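Local structure of 11S globulin isoform 1 (Cocos nucifera, 5WPW) at residues M248-D261 with R269-L281. The protein serves as a seed storage protein of the 11S globulin family, a hexameric nutrient reservoir of coconut that is also a potential food allergen. The protein carries 2 engineered substitutions. Sequence-based numbering, arbitrary orientation.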
loop_
_atom_site.group_PDB
_atom_site.type_symbol
_atom_site.label_atom_id
_atom_site.label_comp_id
_atom_site.label_asym_id
_atom_site.label_seq_id
_atom_site.Cartn_x
_atom_site.Cartn_y
_atom_site.Cartn_z
ATOM N N MET A 248 -18.213 4.622 5.079
ATOM C CA MET A 248 -17.890 4.538 3.654
ATOM C C MET A 248 -19.083 4.995 2.818
ATOM O O MET A 248 -20.222 4.587 3.071
ATOM C CB MET A 248 -17.556 3.101 3.263
ATOM C CG MET A 248 -16.222 2.573 3.672
ATOM S SD MET A 248 -16.014 1.027 2.766
ATOM C CE MET A 248 -17.157 -0.033 3.657
ATOM N N LYS A 249 -18.827 5.811 1.803
ATOM C CA LYS A 249 -19.878 6.134 0.859
ATOM C C LYS A 249 -20.118 4.904 -0.006
ATOM O O LYS A 249 -19.166 4.261 -0.448
ATOM C CB LYS A 249 -19.485 7.346 0.004
ATOM C CG LYS A 249 -20.602 7.858 -0.903
ATOM C CD LYS A 249 -20.138 9.022 -1.800
ATOM C CE LYS A 249 -18.712 8.810 -2.290
ATOM N NZ LYS A 249 -18.488 9.059 -3.758
ATOM N N ILE A 250 -21.383 4.545 -0.217
ATOM C CA ILE A 250 -21.744 3.385 -1.029
ATOM C C ILE A 250 -22.502 3.762 -2.280
ATOM O O ILE A 250 -22.904 2.869 -3.040
ATOM C CB ILE A 250 -22.567 2.356 -0.226
ATOM C CG1 ILE A 250 -23.830 3.003 0.332
ATOM C CG2 ILE A 250 -21.725 1.722 0.868
ATOM C CD1 ILE A 250 -25.078 2.182 0.090
ATOM N N LYS A 251 -22.754 5.043 -2.495
ATOM C CA LYS A 251 -23.650 5.486 -3.548
ATOM C C LYS A 251 -23.013 6.681 -4.237
ATOM O O LYS A 251 -22.396 7.530 -3.579
ATOM C CB LYS A 251 -25.017 5.866 -2.966
ATOM C CG LYS A 251 -25.938 6.623 -3.918
ATOM C CD LYS A 251 -27.271 6.932 -3.212
ATOM C CE LYS A 251 -27.533 8.431 -3.144
ATOM N NZ LYS A 251 -26.852 9.145 -2.019
ATOM N N GLN A 252 -23.152 6.737 -5.555
ATOM C CA GLN A 252 -22.679 7.888 -6.317
ATOM C C GLN A 252 -23.545 8.054 -7.552
ATOM O O GLN A 252 -23.830 7.079 -8.252
ATOM C CB GLN A 252 -21.211 7.727 -6.725
ATOM C CG GLN A 252 -20.787 8.746 -7.762
ATOM C CD GLN A 252 -19.882 9.808 -7.202
ATOM O OE1 GLN A 252 -19.741 9.944 -5.989
ATOM N NE2 GLN A 252 -19.236 10.561 -8.090
ATOM N N ASN A 253 -23.965 9.285 -7.814
ATOM C CA ASN A 253 -24.797 9.560 -8.970
ATOM C C ASN A 253 -23.921 9.774 -10.205
ATOM O O ASN A 253 -22.960 10.541 -10.164
ATOM C CB ASN A 253 -25.679 10.775 -8.698
ATOM C CG ASN A 253 -26.544 11.125 -9.874
ATOM O OD1 ASN A 253 -26.128 11.883 -10.737
ATOM N ND2 ASN A 253 -27.732 10.551 -9.938
ATOM N N ILE A 254 -24.228 9.061 -11.290
ATOM C CA ILE A 254 -23.537 9.263 -12.554
ATOM C C ILE A 254 -24.466 9.718 -13.666
ATOM O O ILE A 254 -24.016 9.852 -14.811
ATOM C CB ILE A 254 -22.772 8.002 -12.999
ATOM C CG1 ILE A 254 -23.747 6.839 -13.214
ATOM C CG2 ILE A 254 -21.677 7.676 -11.981
ATOM C CD1 ILE A 254 -23.157 5.703 -14.027
ATOM N N GLY A 255 -25.743 9.960 -13.370
ATOM C CA GLY A 255 -26.686 10.291 -14.425
ATOM C C GLY A 255 -26.775 11.778 -14.680
ATOM O O GLY A 255 -27.156 12.209 -15.774
ATOM N N ASP A 256 -26.435 12.555 -13.662
ATOM C CA ASP A 256 -26.521 14.008 -13.694
ATOM C C ASP A 256 -25.626 14.551 -14.794
ATOM O O ASP A 256 -24.405 14.344 -14.745
ATOM C CB ASP A 256 -26.109 14.605 -12.342
ATOM C CG ASP A 256 -26.186 16.141 -12.311
ATOM O OD1 ASP A 256 -26.459 16.780 -13.352
ATOM O OD2 ASP A 256 -25.960 16.730 -11.229
ATOM N N PRO A 257 -26.171 15.288 -15.757
ATOM C CA PRO A 257 -25.328 15.837 -16.831
ATOM C C PRO A 257 -24.181 16.672 -16.323
ATOM O O PRO A 257 -23.098 16.652 -16.926
ATOM C CB PRO A 257 -26.315 16.698 -17.636
ATOM C CG PRO A 257 -27.641 16.069 -17.378
ATOM C CD PRO A 257 -27.591 15.625 -15.945
ATOM N N ARG A 258 -24.400 17.416 -15.231
ATOM C CA ARG A 258 -23.375 18.289 -14.663
ATOM C C ARG A 258 -22.112 17.542 -14.229
ATOM O O ARG A 258 -21.096 18.187 -13.929
ATOM C CB ARG A 258 -23.950 19.048 -13.459
ATOM C CG ARG A 258 -25.114 19.963 -13.823
ATOM C CD ARG A 258 -25.575 20.778 -12.635
ATOM N NE ARG A 258 -26.450 20.002 -11.757
ATOM C CZ ARG A 258 -26.734 20.337 -10.500
ATOM N NH1 ARG A 258 -26.211 21.442 -9.971
ATOM N NH2 ARG A 258 -27.541 19.568 -9.772
ATOM N N ARG A 259 -22.151 16.216 -14.185
ATOM C CA ARG A 259 -21.043 15.413 -13.688
ATOM C C ARG A 259 -20.156 14.851 -14.791
ATOM O O ARG A 259 -19.210 14.114 -14.487
ATOM C CB ARG A 259 -21.586 14.271 -12.836
ATOM C CG ARG A 259 -22.494 14.745 -11.714
ATOM C CD ARG A 259 -22.892 13.581 -10.808
ATOM N NE ARG A 259 -23.768 13.991 -9.715
ATOM C CZ ARG A 259 -23.356 14.235 -8.475
ATOM N NH1 ARG A 259 -22.078 14.102 -8.155
ATOM N NH2 ARG A 259 -24.229 14.602 -7.547
ATOM N N ALA A 260 -20.446 15.181 -16.049
ATOM C CA ALA A 260 -19.726 14.627 -17.185
ATOM C C ALA A 260 -18.217 14.773 -17.012
ATOM O O ALA A 260 -17.730 15.774 -16.469
ATOM C CB ALA A 260 -20.192 15.336 -18.474
ATOM N N ASP A 261 -17.484 13.725 -17.432
ATOM C CA ASP A 261 -16.041 13.780 -17.605
ATOM C C ASP A 261 -15.631 14.140 -19.025
ATOM O O ASP A 261 -14.547 14.691 -19.227
ATOM C CB ASP A 261 -15.415 12.428 -17.268
ATOM C CG ASP A 261 -15.588 12.071 -15.825
ATOM O OD1 ASP A 261 -15.077 12.811 -14.967
ATOM O OD2 ASP A 261 -16.263 11.070 -15.549
ATOM N N ARG A 269 -22.093 12.946 -23.921
ATOM C CA ARG A 269 -21.267 13.038 -22.731
ATOM C C ARG A 269 -20.945 11.634 -22.228
ATOM O O ARG A 269 -21.642 10.668 -22.545
ATOM C CB ARG A 269 -21.959 13.855 -21.636
ATOM C CG ARG A 269 -23.429 13.467 -21.411
ATOM C CD ARG A 269 -24.036 14.178 -20.232
ATOM N NE ARG A 269 -25.483 13.963 -20.130
ATOM C CZ ARG A 269 -26.038 12.948 -19.477
ATOM N NH1 ARG A 269 -25.269 12.045 -18.873
ATOM N NH2 ARG A 269 -27.362 12.838 -19.411
ATOM N N ILE A 270 -19.858 11.538 -21.458
ATOM C CA ILE A 270 -19.477 10.316 -20.751
ATOM C C ILE A 270 -19.110 10.671 -19.321
ATOM O O ILE A 270 -18.428 11.669 -19.068
ATOM C CB ILE A 270 -18.288 9.597 -21.410
ATOM C CG1 ILE A 270 -18.528 9.359 -22.892
ATOM C CG2 ILE A 270 -17.994 8.287 -20.669
ATOM C CD1 ILE A 270 -17.349 8.711 -23.558
ATOM N N THR A 271 -19.512 9.813 -18.389
ATOM C CA THR A 271 -19.243 10.001 -16.973
ATOM C C THR A 271 -18.744 8.661 -16.467
ATOM O O THR A 271 -19.388 7.635 -16.693
ATOM C CB THR A 271 -20.505 10.458 -16.229
ATOM O OG1 THR A 271 -20.992 11.656 -16.839
ATOM C CG2 THR A 271 -20.195 10.745 -14.786
ATOM N N THR A 272 -17.564 8.662 -15.874
ATOM C CA THR A 272 -16.903 7.457 -15.408
ATOM C C THR A 272 -17.070 7.322 -13.901
ATOM O O THR A 272 -17.056 8.309 -13.171
ATOM C CB THR A 272 -15.418 7.526 -15.757
ATOM O OG1 THR A 272 -15.279 7.689 -17.179
ATOM C CG2 THR A 272 -14.655 6.273 -15.267
ATOM N N LEU A 273 -17.154 6.093 -13.430
ATOM C CA LEU A 273 -17.226 5.843 -11.991
ATOM C C LEU A 273 -16.212 4.764 -11.658
ATOM O O LEU A 273 -16.323 3.645 -12.157
ATOM C CB LEU A 273 -18.630 5.418 -11.574
ATOM C CG LEU A 273 -18.859 5.180 -10.083
ATOM C CD1 LEU A 273 -18.395 6.361 -9.284
ATOM C CD2 LEU A 273 -20.338 4.968 -9.847
ATOM N N ASN A 274 -15.203 5.112 -10.865
ATOM C CA ASN A 274 -14.236 4.130 -10.378
ATOM C C ASN A 274 -13.741 4.607 -9.017
ATOM O O ASN A 274 -14.269 5.578 -8.458
ATOM C CB ASN A 274 -13.102 3.947 -11.400
ATOM C CG ASN A 274 -12.380 5.236 -11.687
ATOM O OD1 ASN A 274 -12.116 6.030 -10.781
ATOM N ND2 ASN A 274 -12.086 5.479 -12.961
ATOM N N SER A 275 -12.693 3.943 -8.494
ATOM C CA SER A 275 -12.251 4.226 -7.132
ATOM C C SER A 275 -11.671 5.620 -6.958
ATOM O O SER A 275 -11.428 6.011 -5.815
ATOM C CB SER A 275 -11.218 3.178 -6.631
ATOM O OG SER A 275 -10.061 3.041 -7.469
ATOM N N GLU A 276 -11.389 6.353 -8.048
ATOM C CA GLU A 276 -10.963 7.743 -7.933
ATOM C C GLU A 276 -12.128 8.681 -7.650
ATOM O O GLU A 276 -11.894 9.849 -7.325
ATOM C CB GLU A 276 -10.243 8.214 -9.205
ATOM C CG GLU A 276 -9.294 7.220 -9.791
ATOM C CD GLU A 276 -7.869 7.452 -9.340
ATOM O OE1 GLU A 276 -7.672 8.274 -8.422
ATOM O OE2 GLU A 276 -6.944 6.810 -9.911
ATOM N N LYS A 277 -13.357 8.185 -7.745
ATOM C CA LYS A 277 -14.549 8.895 -7.297
ATOM C C LYS A 277 -15.205 8.270 -6.079
ATOM O O LYS A 277 -15.653 8.993 -5.196
ATOM C CB LYS A 277 -15.578 8.959 -8.433
ATOM C CG LYS A 277 -15.068 9.761 -9.615
ATOM C CD LYS A 277 -16.178 10.119 -10.567
ATOM C CE LYS A 277 -15.605 10.775 -11.815
ATOM N NZ LYS A 277 -16.691 11.124 -12.786
ATOM N N LEU A 278 -15.270 6.942 -6.016
ATOM C CA LEU A 278 -16.043 6.226 -4.999
ATOM C C LEU A 278 -15.116 5.186 -4.389
ATOM O O LEU A 278 -14.866 4.141 -5.008
ATOM C CB LEU A 278 -17.274 5.572 -5.605
ATOM C CG LEU A 278 -18.134 4.711 -4.674
ATOM C CD1 LEU A 278 -18.652 5.577 -3.564
ATOM C CD2 LEU A 278 -19.270 4.017 -5.444
ATOM N N PRO A 279 -14.598 5.429 -3.192
ATOM C CA PRO A 279 -13.480 4.604 -2.700
ATOM C C PRO A 279 -13.780 3.124 -2.622
ATOM O O PRO A 279 -12.895 2.321 -2.927
ATOM C CB PRO A 279 -13.206 5.201 -1.314
ATOM C CG PRO A 279 -13.672 6.596 -1.422
ATOM C CD PRO A 279 -14.847 6.593 -2.330
ATOM N N ILE A 280 -15.002 2.737 -2.242
ATOM C CA ILE A 280 -15.298 1.327 -2.000
ATOM C C ILE A 280 -15.081 0.480 -3.246
ATOM O O ILE A 280 -14.857 -0.728 -3.142
ATOM C CB ILE A 280 -16.739 1.147 -1.462
ATOM C CG1 ILE A 280 -16.908 -0.271 -0.898
ATOM C CG2 ILE A 280 -17.794 1.428 -2.553
ATOM C CD1 ILE A 280 -18.250 -0.537 -0.267
ATOM N N LEU A 281 -15.093 1.096 -4.433
ATOM C CA LEU A 281 -14.971 0.315 -5.649
ATOM C C LEU A 281 -13.624 -0.388 -5.733
ATOM O O LEU A 281 -13.507 -1.364 -6.473
ATOM C CB LEU A 281 -15.159 1.204 -6.886
ATOM C CG LEU A 281 -16.548 1.842 -7.000
ATOM C CD1 LEU A 281 -16.774 2.551 -8.333
ATOM C CD2 LEU A 281 -17.594 0.772 -6.786
HETATM O O HOH W 1 -16.560 4.534 -0.540
HETATM O O HOH W 2 -23.548 11.915 -15.997
HETATM O O HOH W 3 -28.415 10.230 -17.719
HETATM O O HOH W 4 -18.151 12.919 -12.054
#
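Asp-261 and Lys-277 form a buried salt bridge. Lys-277 NZ lies 2.8 Å from Asp-261 OD2 and meets the syn lone pair of that oxygen. OD2 also takes the backbone N-H of Thr-272, nearly straight at 178°. The lysine chain is extended beyond CG and comes from the opposite direction. Lys-277 NZ also donates to Thr-272 O at 2.9 Å.

At the other end, Lys-249 NZ donates to Lys-277 O at 3.2 Å, from above the carbonyl plane. Lys-249 NZ also donates to Gln-252 OE1 at 2.7 Å. Bends at chi3 (38°) and chi4 (134°) turn the amine back to these oxygens. Leu-278 CD1 packs tightly on Lys-249 CE.

Leu-273 fills the middle. Ile-254 CG2 meets Leu-273 CD2 at 3.7 Å, the two side chains at about a right angle. Gln-252 CG rests on Leu-273 CD1. At one end Met-248 SD touches Ile-280 CG1 at 4.0 Å. At the other, Pro-257 lies over one face of the Arg-269 guanidinium.

Waters link Lys-249 O to Ile-280 N, and Asp-256 O to Thr-271 OG1.

The contact joins strand 251-253, an edge strand of the N-terminal cupin sheet, to strand 268-273 of the C-terminal cupin. Asp-261 OD1 pairs with Lys-106 of the second subunit, and Lys-277 O also accepts from Lys-249 of that subunit, so the polar groups that join the two cupin domains also take part in the subunit contact.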